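Local coordinates for GAF domain-containing protein (Thermoplasma acidophilum, PDB 4MN7) that reduces free methionine-R-sulfoxide to methionine, acting as a type II reductase built on a single GAF domain, at residues I69-D74 with A114-E119; V96-E101 with L134-F139; P79-S84 with Q89-V94; P23-V28 with K118-M123. The protein carries 1 engineered substitution. All blocks are in the same frame, centred on the assembly; numbering follows the deposited sequence.

Contact 1 of 4, residues I69-D74 with A114-E119; sequences IVNEYD and AAFSKE
Asn71, on the edge strand 70-72 of the GAF-domain sheet, meets Phe116, in the loop leading into helix 118-136, and this is the tight half of the contact. Asn71 ND2 gives Phe116 O a hydrogen bond of 2.8 Å with an N-H...O angle of 158°. The acceptor lies in the plane of the amide, whereas the donor stands well above the plane of the Phe116 carbonyl. With CG anti to the backbone N (chi1 -178°), the amide extends from the strand until ND2 is 3.5 Å from Phe116 CB. ND2 is also bonded to Glu121 OE2, and two acceptors on one nitrogen fix the flip of the amide. Asn71 OD1 is buried at the edge of the Phe116 ring and finds no polar partner in the model. The exposed side is looser: Tyr73 CB and Ala114 CB are 4.4 Å apart. There the backbone does the joining, Ala114 N donating to Tyr73 O over 2.8 Å.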
loop_
_atom_site.group_PDB
_atom_site.type_symbol
_atom_site.label_atom_id
_atom_site.label_comp_id
_atom_site.label_asym_id
_atom_site.label_seq_id
_atom_site.Cartn_x
_atom_site.Cartn_y
_atom_site.Cartn_z
ATOM N N ILE A 69 -15.567 12.858 -4.575
ATOM C CA ILE A 69 -14.553 13.840 -4.286
ATOM C C ILE A 69 -15.183 15.146 -3.881
ATOM O O ILE A 69 -16.165 15.591 -4.465
ATOM C CB ILE A 69 -13.678 14.100 -5.509
ATOM C CG1 ILE A 69 -12.749 12.893 -5.744
ATOM C CG2 ILE A 69 -12.814 15.333 -5.324
ATOM C CD1 ILE A 69 -12.016 12.916 -7.048
ATOM N N VAL A 70 -14.590 15.784 -2.886
ATOM C CA VAL A 70 -15.014 17.146 -2.525
ATOM C C VAL A 70 -13.763 17.963 -2.702
ATOM O O VAL A 70 -12.714 17.682 -2.076
ATOM C CB VAL A 70 -15.543 17.208 -1.093
ATOM C CG1 VAL A 70 -15.752 18.657 -0.647
ATOM C CG2 VAL A 70 -16.885 16.486 -1.060
ATOM N N ASN A 71 -13.868 19.007 -3.489
ATOM C CA ASN A 71 -12.677 19.812 -3.813
ATOM C C ASN A 71 -13.046 21.240 -3.592
ATOM O O ASN A 71 -13.758 21.768 -4.416
ATOM C CB ASN A 71 -12.253 19.605 -5.271
ATOM C CG ASN A 71 -10.978 20.396 -5.657
ATOM O OD1 ASN A 71 -10.498 21.273 -4.914
ATOM N ND2 ASN A 71 -10.467 20.130 -6.881
ATOM N N GLU A 72 -12.565 21.846 -2.487
ATOM C CA GLU A 72 -12.814 23.269 -2.188
ATOM C C GLU A 72 -11.654 24.118 -2.715
ATOM O O GLU A 72 -10.540 24.044 -2.221
ATOM C CB GLU A 72 -12.996 23.470 -0.699
ATOM C CG GLU A 72 -13.064 24.915 -0.297
ATOM C CD GLU A 72 -14.202 25.625 -1.033
ATOM O OE1 GLU A 72 -13.958 26.622 -1.777
ATOM O OE2 GLU A 72 -15.344 25.141 -0.907
ATOM N N TYR A 73 -11.930 24.896 -3.752
ATOM C CA TYR A 73 -10.932 25.756 -4.431
ATOM C C TYR A 73 -10.520 26.990 -3.608
ATOM O O TYR A 73 -9.402 27.539 -3.811
ATOM C CB TYR A 73 -11.536 26.286 -5.743
ATOM C CG TYR A 73 -12.076 25.193 -6.651
ATOM C CD1 TYR A 73 -11.193 24.366 -7.433
ATOM C CD2 TYR A 73 -13.467 24.965 -6.754
ATOM C CE1 TYR A 73 -11.692 23.359 -8.283
ATOM C CE2 TYR A 73 -13.975 23.950 -7.590
ATOM C CZ TYR A 73 -13.095 23.151 -8.341
ATOM O OH TYR A 73 -13.631 22.171 -9.147
ATOM N N ASP A 74 -11.439 27.427 -2.727
ATOM C CA ASP A 74 -11.295 28.658 -1.943
ATOM C C ASP A 74 -11.957 28.581 -0.542
ATOM O O ASP A 74 -13.115 29.016 -0.356
ATOM C CB ASP A 74 -11.901 29.812 -2.708
ATOM C CG ASP A 74 -11.405 31.161 -2.193
ATOM O OD1 ASP A 74 -10.802 31.213 -1.079
ATOM O OD2 ASP A 74 -11.595 32.148 -2.926
ATOM N N ALA A 114 -6.986 27.125 -5.217
ATOM C CA ALA A 114 -7.288 26.278 -6.396
ATOM C C ALA A 114 -6.115 25.345 -6.771
ATOM O O ALA A 114 -5.679 25.295 -7.890
ATOM C CB ALA A 114 -7.643 27.159 -7.575
ATOM N N ALA A 115 -5.554 24.688 -5.773
ATOM C CA ALA A 115 -4.409 23.826 -5.913
ATOM C C ALA A 115 -4.729 22.510 -6.704
ATOM O O ALA A 115 -3.825 21.881 -7.211
ATOM C CB ALA A 115 -3.931 23.439 -4.521
ATOM N N PHE A 116 -5.977 22.082 -6.698
ATOM C CA PHE A 116 -6.349 20.729 -7.102
ATOM C C PHE A 116 -7.168 20.763 -8.381
ATOM O O PHE A 116 -8.326 21.181 -8.411
ATOM C CB PHE A 116 -7.111 20.061 -5.984
ATOM C CG PHE A 116 -6.354 20.055 -4.695
ATOM C CD1 PHE A 116 -5.239 19.298 -4.540
ATOM C CD2 PHE A 116 -6.752 20.854 -3.640
ATOM C CE1 PHE A 116 -4.521 19.290 -3.345
ATOM C CE2 PHE A 116 -6.027 20.859 -2.445
ATOM C CZ PHE A 116 -4.907 20.080 -2.295
ATOM N N SER A 117 -6.519 20.378 -9.458
ATOM C CA SER A 117 -7.150 20.382 -10.780
ATOM C C SER A 117 -7.823 19.019 -11.040
ATOM O O SER A 117 -7.747 18.092 -10.206
ATOM C CB SER A 117 -6.046 20.633 -11.837
ATOM O OG SER A 117 -5.051 19.596 -11.785
ATOM N N LYS A 118 -8.451 18.883 -12.188
ATOM C CA LYS A 118 -9.071 17.633 -12.631
ATOM C C LYS A 118 -8.071 16.516 -12.716
ATOM O O LYS A 118 -8.397 15.399 -12.357
ATOM C CB LYS A 118 -9.717 17.752 -14.011
ATOM C CG LYS A 118 -10.842 18.740 -14.097
ATOM C CD LYS A 118 -12.112 18.185 -13.485
ATOM C CE LYS A 118 -13.112 19.309 -13.161
ATOM N NZ LYS A 118 -14.100 18.806 -12.158
ATOM N N GLU A 119 -6.864 16.829 -13.166
ATOM C CA GLU A 119 -5.739 15.859 -13.218
ATOM C C GLU A 119 -5.505 15.274 -11.804
ATOM O O GLU A 119 -5.409 14.081 -11.625
ATOM C CB GLU A 119 -4.467 16.564 -13.747
ATOM C CG GLU A 119 -3.154 15.785 -13.638
ATOM C CD GLU A 119 -1.864 16.596 -13.941
ATOM O OE1 GLU A 119 -1.904 17.858 -14.084
ATOM O OE2 GLU A 119 -0.773 15.960 -14.024
#

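Contact 2 of 4, residues V96-E101 with L134-F139; sequences VRYQGE and LVHEFF
Val135 is the first residue of 134-139 to meet strand 96-98, and it does so tip to tip with Val96. Because Val96 CG1 is anti to its backbone N (chi1 173°), this methyl lies 4.0 Å from Val135 CB and close to both methyls of that residue. Next along the chain, His136 lays its imidazole over one face of the Tyr98 phenol. The centroids are 3.6 Å apart and the planes differ by 5°, which makes this a face-to-face stack, without any hydrogen bond between the segments. His136 NE2 is 3.5 Å from Tyr98 CE1, and His136 ND1 is 3.6 Å from Tyr98 CZ, the next atom of the phenol ring. A serine in place of Tyr98 would probably leave the imidazole without its stacking partner, free to turn, with a gap beside Ile103. A type I turn then runs from His136 to Phe139, closed by Phe139 N to His136 O at 2.9 Å, while Phe138 packs against helix 2-21. On the strand side, a type I' turn from Tyr98 to Glu101 leads into strand 101-110. The whole is the GAF-fold arrangement of a C-terminal helix laid on a hairpin of the antiparallel sheet.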
loop_
_atom_site.group_PDB
_atom_site.type_symbol
_atom_site.label_atom_id
_atom_site.label_comp_id
_atom_site.label_asym_id
_atom_site.label_seq_id
_atom_site.Cartn_x
_atom_site.Cartn_y
_atom_site.Cartn_z
ATOM N N VAL A 96 -12.090 6.745 -0.105
ATOM C CA VAL A 96 -11.443 5.426 -0.309
ATOM C C VAL A 96 -12.538 4.395 -0.290
ATOM O O VAL A 96 -13.236 4.305 0.671
ATOM C CB VAL A 96 -10.389 5.102 0.757
ATOM C CG1 VAL A 96 -9.846 3.636 0.606
ATOM C CG2 VAL A 96 -9.275 6.139 0.657
ATOM N N ARG A 97 -12.742 3.696 -1.387
ATOM C CA ARG A 97 -13.794 2.718 -1.463
ATOM C C ARG A 97 -13.391 1.226 -1.431
ATOM O O ARG A 97 -12.388 0.770 -2.024
ATOM C CB ARG A 97 -14.581 2.922 -2.737
ATOM C CG ARG A 97 -15.166 4.302 -2.846
ATOM C CD ARG A 97 -15.622 4.513 -4.277
ATOM N NE ARG A 97 -16.211 5.812 -4.418
ATOM C CZ ARG A 97 -16.046 6.590 -5.458
ATOM N NH1 ARG A 97 -15.351 6.177 -6.478
ATOM N NH2 ARG A 97 -16.649 7.768 -5.501
ATOM N N TYR A 98 -14.239 0.449 -0.768
ATOM C CA TYR A 98 -14.025 -0.994 -0.603
ATOM C C TYR A 98 -15.359 -1.670 -0.841
ATOM O O TYR A 98 -16.313 -1.450 -0.138
ATOM C CB TYR A 98 -13.458 -1.275 0.765
ATOM C CG TYR A 98 -12.944 -2.705 0.966
ATOM C CD1 TYR A 98 -13.821 -3.750 1.390
ATOM C CD2 TYR A 98 -11.617 -3.027 0.702
ATOM C CE1 TYR A 98 -13.356 -5.063 1.564
ATOM C CE2 TYR A 98 -11.143 -4.322 0.890
ATOM C CZ TYR A 98 -12.010 -5.332 1.335
ATOM O OH TYR A 98 -11.508 -6.606 1.492
ATOM N N GLN A 99 -15.424 -2.429 -1.918
ATOM C CA GLN A 99 -16.676 -3.007 -2.382
ATOM C C GLN A 99 -17.696 -1.940 -2.682
ATOM O O GLN A 99 -18.792 -2.035 -2.218
ATOM C CB GLN A 99 -17.174 -4.042 -1.353
ATOM C CG GLN A 99 -16.266 -5.262 -1.425
ATOM C CD GLN A 99 -16.291 -6.132 -0.216
ATOM O OE1 GLN A 99 -16.758 -5.740 0.835
ATOM N NE2 GLN A 99 -15.766 -7.320 -0.356
ATOM N N GLY A 100 -17.287 -0.895 -3.399
ATOM C CA GLY A 100 -18.185 0.174 -3.814
ATOM C C GLY A 100 -18.610 1.194 -2.740
ATOM O O GLY A 100 -19.145 2.248 -3.088
ATOM N N GLU A 101 -18.329 0.900 -1.466
ATOM C CA GLU A 101 -18.708 1.745 -0.349
ATOM C C GLU A 101 -17.492 2.466 0.270
ATOM O O GLU A 101 -16.396 1.926 0.365
ATOM C CB GLU A 101 -19.433 0.880 0.691
ATOM C CG GLU A 101 -20.911 0.578 0.347
ATOM C CD GLU A 101 -21.670 1.784 -0.264
ATOM O OE1 GLU A 101 -22.216 2.640 0.468
ATOM O OE2 GLU A 101 -21.731 1.889 -1.504
ATOM N N LEU A 134 -5.376 -1.691 1.949
ATOM C CA LEU A 134 -4.584 -1.369 3.064
ATOM C C LEU A 134 -5.349 -0.525 4.055
ATOM O O LEU A 134 -5.266 -0.753 5.229
ATOM C CB LEU A 134 -3.309 -0.651 2.648
ATOM C CG LEU A 134 -2.315 -1.511 1.886
ATOM C CD1 LEU A 134 -1.411 -0.613 1.053
ATOM C CD2 LEU A 134 -1.528 -2.308 2.890
ATOM N N VAL A 135 -6.058 0.479 3.593
ATOM C CA VAL A 135 -6.859 1.359 4.479
ATOM C C VAL A 135 -7.954 0.516 5.146
ATOM O O VAL A 135 -8.312 0.732 6.271
ATOM C CB VAL A 135 -7.588 2.430 3.665
ATOM C CG1 VAL A 135 -8.651 3.133 4.515
ATOM C CG2 VAL A 135 -6.612 3.429 3.161
ATOM N N HIS A 136 -8.435 -0.484 4.437
ATOM C CA HIS A 136 -9.471 -1.352 4.943
ATOM C C HIS A 136 -9.066 -2.112 6.200
ATOM O O HIS A 136 -9.883 -2.446 7.024
ATOM C CB HIS A 136 -9.885 -2.351 3.875
ATOM C CG HIS A 136 -10.969 -3.288 4.311
ATOM N ND1 HIS A 136 -10.719 -4.599 4.644
ATOM C CD2 HIS A 136 -12.298 -3.104 4.502
ATOM C CE1 HIS A 136 -11.849 -5.198 4.989
ATOM N NE2 HIS A 136 -12.821 -4.312 4.910
ATOM N N GLU A 137 -7.796 -2.377 6.362
ATOM C CA GLU A 137 -7.348 -3.001 7.599
ATOM C C GLU A 137 -7.719 -2.203 8.820
ATOM O O GLU A 137 -7.744 -2.756 9.919
ATOM C CB GLU A 137 -5.824 -3.199 7.566
ATOM C CG GLU A 137 -5.372 -4.251 6.571
ATOM C CD GLU A 137 -5.932 -5.613 6.940
ATOM O OE1 GLU A 137 -5.716 -6.030 8.100
ATOM O OE2 GLU A 137 -6.559 -6.245 6.075
ATOM N N PHE A 138 -7.939 -0.896 8.673
ATOM C CA PHE A 138 -8.428 -0.082 9.809
ATOM C C PHE A 138 -9.949 0.104 9.846
ATOM O O PHE A 138 -10.512 0.616 10.819
ATOM C CB PHE A 138 -7.715 1.265 9.815
ATOM C CG PHE A 138 -6.339 1.175 10.328
ATOM C CD1 PHE A 138 -6.108 1.220 11.667
ATOM C CD2 PHE A 138 -5.289 0.995 9.481
ATOM C CE1 PHE A 138 -4.849 1.149 12.192
ATOM C CE2 PHE A 138 -4.009 0.876 9.995
ATOM C CZ PHE A 138 -3.779 0.978 11.344
ATOM N N PHE A 139 -10.628 -0.312 8.798
ATOM C CA PHE A 139 -12.036 -0.050 8.712
ATOM C C PHE A 139 -12.739 -0.889 9.754
ATOM O O PHE A 139 -12.387 -2.027 9.949
ATOM C CB PHE A 139 -12.586 -0.434 7.362
ATOM C CG PHE A 139 -14.092 -0.290 7.251
ATOM C CD1 PHE A 139 -14.687 0.954 7.345
ATOM C CD2 PHE A 139 -14.911 -1.395 7.081
ATOM C CE1 PHE A 139 -16.086 1.098 7.224
ATOM C CE2 PHE A 139 -16.321 -1.261 7.036
ATOM C CZ PHE A 139 -16.910 0.003 7.103
#

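Contact 3 of 4, residues P79-S84 with Q89-V94; sequences PKYLAS and QSEIVV. Engineered in segment 79-84: Ser84 (natural residue Cys).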
loop_
_atom_site.group_PDB
_atom_site.type_symbol
_atom_site.label_atom_id
_atom_site.label_comp_id
_atom_site.label_asym_id
_atom_site.label_seq_id
_atom_site.Cartn_x
_atom_site.Cartn_y
_atom_site.Cartn_z
ATOM N N PRO A 79 -17.829 30.645 3.620
ATOM C CA PRO A 79 -18.165 30.942 4.997
ATOM C C PRO A 79 -18.835 29.788 5.758
ATOM O O PRO A 79 -19.076 29.959 6.948
ATOM C CB PRO A 79 -19.107 32.148 4.867
ATOM C CG PRO A 79 -19.733 31.992 3.527
ATOM C CD PRO A 79 -18.674 31.383 2.660
ATOM N N LYS A 80 -19.121 28.647 5.114
ATOM C CA LYS A 80 -19.717 27.491 5.823
ATOM C C LYS A 80 -18.711 26.485 6.392
ATOM O O LYS A 80 -19.066 25.678 7.251
ATOM C CB LYS A 80 -20.683 26.718 4.916
ATOM C CG LYS A 80 -21.776 27.548 4.241
ATOM C CD LYS A 80 -22.483 28.506 5.200
ATOM C CE LYS A 80 -23.933 28.718 4.798
ATOM N NZ LYS A 80 -24.764 27.528 5.139
ATOM N N TYR A 81 -17.465 26.520 5.923
ATOM C CA TYR A 81 -16.444 25.575 6.373
ATOM C C TYR A 81 -15.230 26.226 6.995
ATOM O O TYR A 81 -14.816 27.301 6.574
ATOM C CB TYR A 81 -15.976 24.754 5.188
ATOM C CG TYR A 81 -14.875 23.788 5.524
ATOM C CD1 TYR A 81 -15.113 22.665 6.363
ATOM C CD2 TYR A 81 -13.577 23.975 4.999
ATOM C CE1 TYR A 81 -14.096 21.752 6.653
ATOM C CE2 TYR A 81 -12.545 23.075 5.288
ATOM C CZ TYR A 81 -12.803 21.963 6.106
ATOM O OH TYR A 81 -11.756 21.096 6.360
ATOM N N LEU A 82 -14.657 25.583 8.004
ATOM C CA LEU A 82 -13.366 26.068 8.581
ATOM C C LEU A 82 -12.345 24.999 8.311
ATOM O O LEU A 82 -12.651 23.821 8.425
ATOM C CB LEU A 82 -13.403 26.307 10.123
ATOM C CG LEU A 82 -13.657 27.708 10.744
ATOM C CD1 LEU A 82 -13.585 27.678 12.276
ATOM C CD2 LEU A 82 -12.745 28.806 10.190
ATOM N N ALA A 83 -11.135 25.419 7.981
ATOM C CA ALA A 83 -10.013 24.487 7.860
ATOM C C ALA A 83 -9.402 24.159 9.220
ATOM O O ALA A 83 -9.807 24.684 10.256
ATOM C CB ALA A 83 -8.941 25.011 6.855
ATOM N N SER A 84 -8.448 23.241 9.184
ATOM C CA SER A 84 -7.683 22.828 10.341
ATOM C C SER A 84 -6.440 23.672 10.522
ATOM O O SER A 84 -5.819 23.624 11.560
ATOM C CB SER A 84 -7.263 21.357 10.177
ATOM O OG SER A 84 -8.385 20.493 10.136
ATOM N N GLN A 89 -5.632 27.317 1.944
ATOM C CA GLN A 89 -6.520 27.953 1.024
ATOM C C GLN A 89 -7.261 27.015 0.163
ATOM O O GLN A 89 -8.232 27.410 -0.426
ATOM C CB GLN A 89 -5.717 28.887 0.109
ATOM C CG GLN A 89 -5.160 30.084 0.908
ATOM C CD GLN A 89 -4.542 31.159 0.020
ATOM O OE1 GLN A 89 -5.205 32.078 -0.378
ATOM N NE2 GLN A 89 -3.270 31.002 -0.314
ATOM N N SER A 90 -6.789 25.778 -0.015
ATOM C CA SER A 90 -7.633 24.810 -0.746
ATOM C C SER A 90 -7.482 23.431 -0.152
ATOM O O SER A 90 -6.485 23.138 0.510
ATOM C CB SER A 90 -7.457 24.865 -2.291
ATOM O OG SER A 90 -6.115 24.680 -2.685
ATOM N N GLU A 91 -8.501 22.605 -0.362
ATOM C CA GLU A 91 -8.564 21.314 0.262
ATOM C C GLU A 91 -9.399 20.337 -0.595
ATOM O O GLU A 91 -10.437 20.705 -1.162
ATOM C CB GLU A 91 -9.179 21.421 1.652
ATOM C CG GLU A 91 -9.234 20.061 2.383
ATOM C CD GLU A 91 -9.733 20.141 3.797
ATOM O OE1 GLU A 91 -10.147 21.257 4.170
ATOM O OE2 GLU A 91 -9.693 19.122 4.531
ATOM N N ILE A 92 -8.912 19.092 -0.679
ATOM C CA ILE A 92 -9.562 18.058 -1.470
ATOM C C ILE A 92 -9.649 16.834 -0.597
ATOM O O ILE A 92 -8.745 16.545 0.184
ATOM C CB ILE A 92 -8.834 17.785 -2.781
ATOM C CG1 ILE A 92 -9.675 16.872 -3.669
ATOM C CG2 ILE A 92 -7.473 17.226 -2.500
ATOM C CD1 ILE A 92 -9.110 16.615 -5.035
ATOM N N VAL A 93 -10.797 16.201 -0.653
ATOM C CA VAL A 93 -11.042 15.003 0.103
ATOM C C VAL A 93 -11.541 13.972 -0.889
ATOM O O VAL A 93 -12.526 14.191 -1.554
ATOM C CB VAL A 93 -12.053 15.198 1.199
ATOM C CG1 VAL A 93 -12.106 13.964 2.101
ATOM C CG2 VAL A 93 -11.714 16.391 2.063
ATOM N N VAL A 94 -10.854 12.842 -0.945
ATOM C CA VAL A 94 -11.111 11.835 -1.959
ATOM C C VAL A 94 -11.489 10.583 -1.226
ATOM O O VAL A 94 -10.727 10.134 -0.391
ATOM C CB VAL A 94 -9.809 11.562 -2.670
ATOM C CG1 VAL A 94 -9.978 10.414 -3.625
ATOM C CG2 VAL A 94 -9.328 12.826 -3.375
#
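Glu91 of strand 90-98 reaches out from the GAF-domain sheet to Tyr81, in the long loop between strands 70-72 and 90-98. Its CB points toward the loop, and from there the chain is fully extended, with chi1 -178° carrying CG directly away from the backbone N. CB and CG only span the distance, and the side chain packs against Leu59 of helix 59-66. CD is the first atom to come near the loop, 3.4 Å from Tyr81 OH. OE1 is the one that binds: Tyr81 OH donates to it over 2.7 Å, on the syn side and 19° out of the carboxylate plane. OE1 sits at the edge of the ring, near the ring plane, and the carboxylate is turned 53° from that plane. OE2 stays farther from the hydroxyl and faces a second carboxylate, that of Asp107. This grip ties the loop over the sheet face away from helix 118-136, a region that probably borders the substrate pocket, as in related free methionine-R-sulfoxide reductases. The same loop carries Ser84, an engineered replacement of a natural cysteine, whose OG is bonded to His50 ND1. On the ring side, the nearest carbon to Glu91 OE1 is Tyr81 CE2, at 3.2 Å.

Contact 4 of 4, residues P23-V28 with K118-M123; sequences PKYDWV and KEDEAM
Tyr25 and Asp120 have the closest CA atoms of the two segments, yet these lie 10.5 Å apart, so the contact is made wholly by their side chains. Tyr25 OH donates a hydrogen bond of 2.7 Å to Asp120 OD1. The carboxylate is met from above, the donor standing 42° out of its plane, and the ring and carboxylate planes differ by 54°. OD1 lies at the edge of the ring, 3.8 Å from Tyr25 CE1, and the two side chains run alongside one another, pointing opposite ways. Asp120 has CG beside its own backbone N (chi1 -71°), which keeps the carboxylate near the start of the helix, where OD2 accepts from the backbone N of Ser117, the N-cap residue. The two oxygens therefore have separate tasks, and the nearby helix start would probably favour the negative charge. A phenylalanine in place of Tyr25 would lose the hydroxyl and is likely to leave Asp120 OD1 without its mate, the carboxylate then steadied through OD2 alone among the bonds described. The phenol fills the corner where the approach to strand 27-34, Ile108 of strand 101-110 and the first turn of helix 118-136 converge, its ring meeting that of Phe116 in the same chain, while Met1 of the second subunit packs against it.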
loop_
_atom_site.group_PDB
_atom_site.type_symbol
_atom_site.label_atom_id
_atom_site.label_comp_id
_atom_site.label_asym_id
_atom_site.label_seq_id
_atom_site.Cartn_x
_atom_site.Cartn_y
_atom_site.Cartn_z
ATOM N N PRO A 23 4.181 19.865 -5.163
ATOM C CA PRO A 23 4.572 21.111 -4.493
ATOM C C PRO A 23 3.443 21.855 -3.777
ATOM O O PRO A 23 3.705 22.553 -2.827
ATOM C CB PRO A 23 5.106 21.956 -5.650
ATOM C CG PRO A 23 5.516 20.940 -6.691
ATOM C CD PRO A 23 4.413 19.945 -6.618
ATOM N N LYS A 24 2.215 21.718 -4.237
ATOM C CA LYS A 24 1.078 22.391 -3.607
ATOM C C LYS A 24 0.447 21.580 -2.454
ATOM O O LYS A 24 -0.455 22.062 -1.784
ATOM C CB LYS A 24 -0.004 22.643 -4.658
ATOM C CG LYS A 24 0.490 23.402 -5.854
ATOM C CD LYS A 24 -0.669 23.882 -6.670
ATOM C CE LYS A 24 -0.199 24.897 -7.688
ATOM N NZ LYS A 24 -1.195 24.954 -8.782
ATOM N N TYR A 25 0.874 20.336 -2.253
ATOM C CA TYR A 25 0.245 19.482 -1.255
ATOM C C TYR A 25 0.975 19.739 0.030
ATOM O O TYR A 25 2.106 19.332 0.152
ATOM C CB TYR A 25 0.348 17.990 -1.613
ATOM C CG TYR A 25 -0.463 17.532 -2.808
ATOM C CD1 TYR A 25 -1.019 18.413 -3.730
ATOM C CD2 TYR A 25 -0.651 16.182 -3.038
ATOM C CE1 TYR A 25 -1.736 17.940 -4.828
ATOM C CE2 TYR A 25 -1.370 15.714 -4.133
ATOM C CZ TYR A 25 -1.899 16.592 -5.012
ATOM O OH TYR A 25 -2.592 16.095 -6.044
ATOM N N ASP A 26 0.328 20.407 0.996
ATOM C CA ASP A 26 0.978 20.786 2.259
ATOM C C ASP A 26 0.663 19.927 3.470
ATOM O O ASP A 26 1.439 19.906 4.375
ATOM C CB ASP A 26 0.643 22.245 2.586
ATOM C CG ASP A 26 1.263 23.189 1.580
ATOM O OD1 ASP A 26 2.485 23.069 1.474
ATOM O OD2 ASP A 26 0.567 23.941 0.871
ATOM N N TRP A 27 -0.458 19.188 3.453
ATOM C CA TRP A 27 -0.851 18.281 4.501
ATOM C C TRP A 27 -1.573 17.132 3.809
ATOM O O TRP A 27 -2.425 17.337 2.973
ATOM C CB TRP A 27 -1.796 18.994 5.524
ATOM C CG TRP A 27 -2.042 18.237 6.818
ATOM C CD1 TRP A 27 -1.292 18.251 7.924
ATOM C CD2 TRP A 27 -3.080 17.299 7.053
ATOM N NE1 TRP A 27 -1.799 17.415 8.863
ATOM C CE2 TRP A 27 -2.899 16.802 8.339
ATOM C CE3 TRP A 27 -4.171 16.839 6.288
ATOM C CZ2 TRP A 27 -3.736 15.849 8.887
ATOM C CZ3 TRP A 27 -5.015 15.883 6.834
ATOM C CH2 TRP A 27 -4.808 15.420 8.128
ATOM N N VAL A 28 -1.189 15.924 4.145
ATOM C CA VAL A 28 -1.815 14.741 3.646
ATOM C C VAL A 28 -2.180 13.806 4.769
ATOM O O VAL A 28 -1.354 13.480 5.601
ATOM C CB VAL A 28 -0.885 14.022 2.655
ATOM C CG1 VAL A 28 -1.627 12.830 2.039
ATOM C CG2 VAL A 28 -0.461 14.997 1.555
ATOM N N LYS A 118 -8.451 18.883 -12.188
ATOM C CA LYS A 118 -9.071 17.633 -12.631
ATOM C C LYS A 118 -8.071 16.516 -12.716
ATOM O O LYS A 118 -8.397 15.399 -12.357
ATOM C CB LYS A 118 -9.717 17.752 -14.011
ATOM C CG LYS A 118 -10.842 18.740 -14.097
ATOM C CD LYS A 118 -12.112 18.185 -13.485
ATOM C CE LYS A 118 -13.112 19.309 -13.161
ATOM N NZ LYS A 118 -14.100 18.806 -12.158
ATOM N N GLU A 119 -6.864 16.829 -13.166
ATOM C CA GLU A 119 -5.739 15.859 -13.218
ATOM C C GLU A 119 -5.505 15.274 -11.804
ATOM O O GLU A 119 -5.409 14.081 -11.625
ATOM C CB GLU A 119 -4.467 16.564 -13.747
ATOM C CG GLU A 119 -3.154 15.785 -13.638
ATOM C CD GLU A 119 -1.864 16.596 -13.941
ATOM O OE1 GLU A 119 -1.904 17.858 -14.084
ATOM O OE2 GLU A 119 -0.773 15.960 -14.024
ATOM N N ASP A 120 -5.450 16.138 -10.811
ATOM C CA ASP A 120 -5.256 15.740 -9.407
ATOM C C ASP A 120 -6.378 14.865 -8.890
ATOM O O ASP A 120 -6.172 13.870 -8.178
ATOM C CB ASP A 120 -5.228 17.001 -8.495
ATOM C CG ASP A 120 -3.974 17.845 -8.657
ATOM O OD1 ASP A 120 -2.846 17.361 -8.387
ATOM O OD2 ASP A 120 -4.130 19.026 -9.069
ATOM N N GLU A 121 -7.581 15.255 -9.205
ATOM C CA GLU A 121 -8.700 14.489 -8.860
ATOM C C GLU A 121 -8.615 13.078 -9.359
ATOM O O GLU A 121 -8.864 12.140 -8.598
ATOM C CB GLU A 121 -9.991 15.131 -9.395
ATOM C CG GLU A 121 -10.324 16.405 -8.687
ATOM C CD GLU A 121 -11.664 17.023 -9.098
ATOM O OE1 GLU A 121 -12.442 16.404 -9.862
ATOM O OE2 GLU A 121 -11.934 18.157 -8.619
ATOM N N ALA A 122 -8.329 12.928 -10.648
ATOM C CA ALA A 122 -8.296 11.594 -11.275
ATOM C C ALA A 122 -7.106 10.773 -10.723
ATOM O O ALA A 122 -7.235 9.598 -10.395
ATOM C CB ALA A 122 -8.213 11.740 -12.801
ATOM N N MET A 123 -5.976 11.418 -10.493
ATOM C CA MET A 123 -4.791 10.688 -10.001
ATOM C C MET A 123 -5.066 10.258 -8.581
ATOM O O MET A 123 -4.782 9.136 -8.225
ATOM C CB MET A 123 -3.565 11.550 -10.132
ATOM C CG MET A 123 -2.256 10.890 -9.735
ATOM S SD MET A 123 -1.620 9.549 -10.769
ATOM C CE MET A 123 -2.078 10.207 -12.290
#

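Overall arrangement
Contacts 1, 3 and 4 cluster at one end of the domain: the centres of contacts 1 and 4 are about 8 Å apart, those of 1 and 3 about 10 Å. Backbone pairing joins contacts 1 and 3, with Glu72 N 2.8 Å from Glu91 O, while contacts 1 and 4 share Lys118 and Glu119. Contact 2 stands apart, its centre about 23 Å from those of contacts 1 and 3, at the far end of helix 118-136 and strand 90-98. Contacts 2 and 4 both reach the second subunit. No ligand marks the active site; contact 3, whose loop holds the engineered Ser84, is probably the one most closely associated with it.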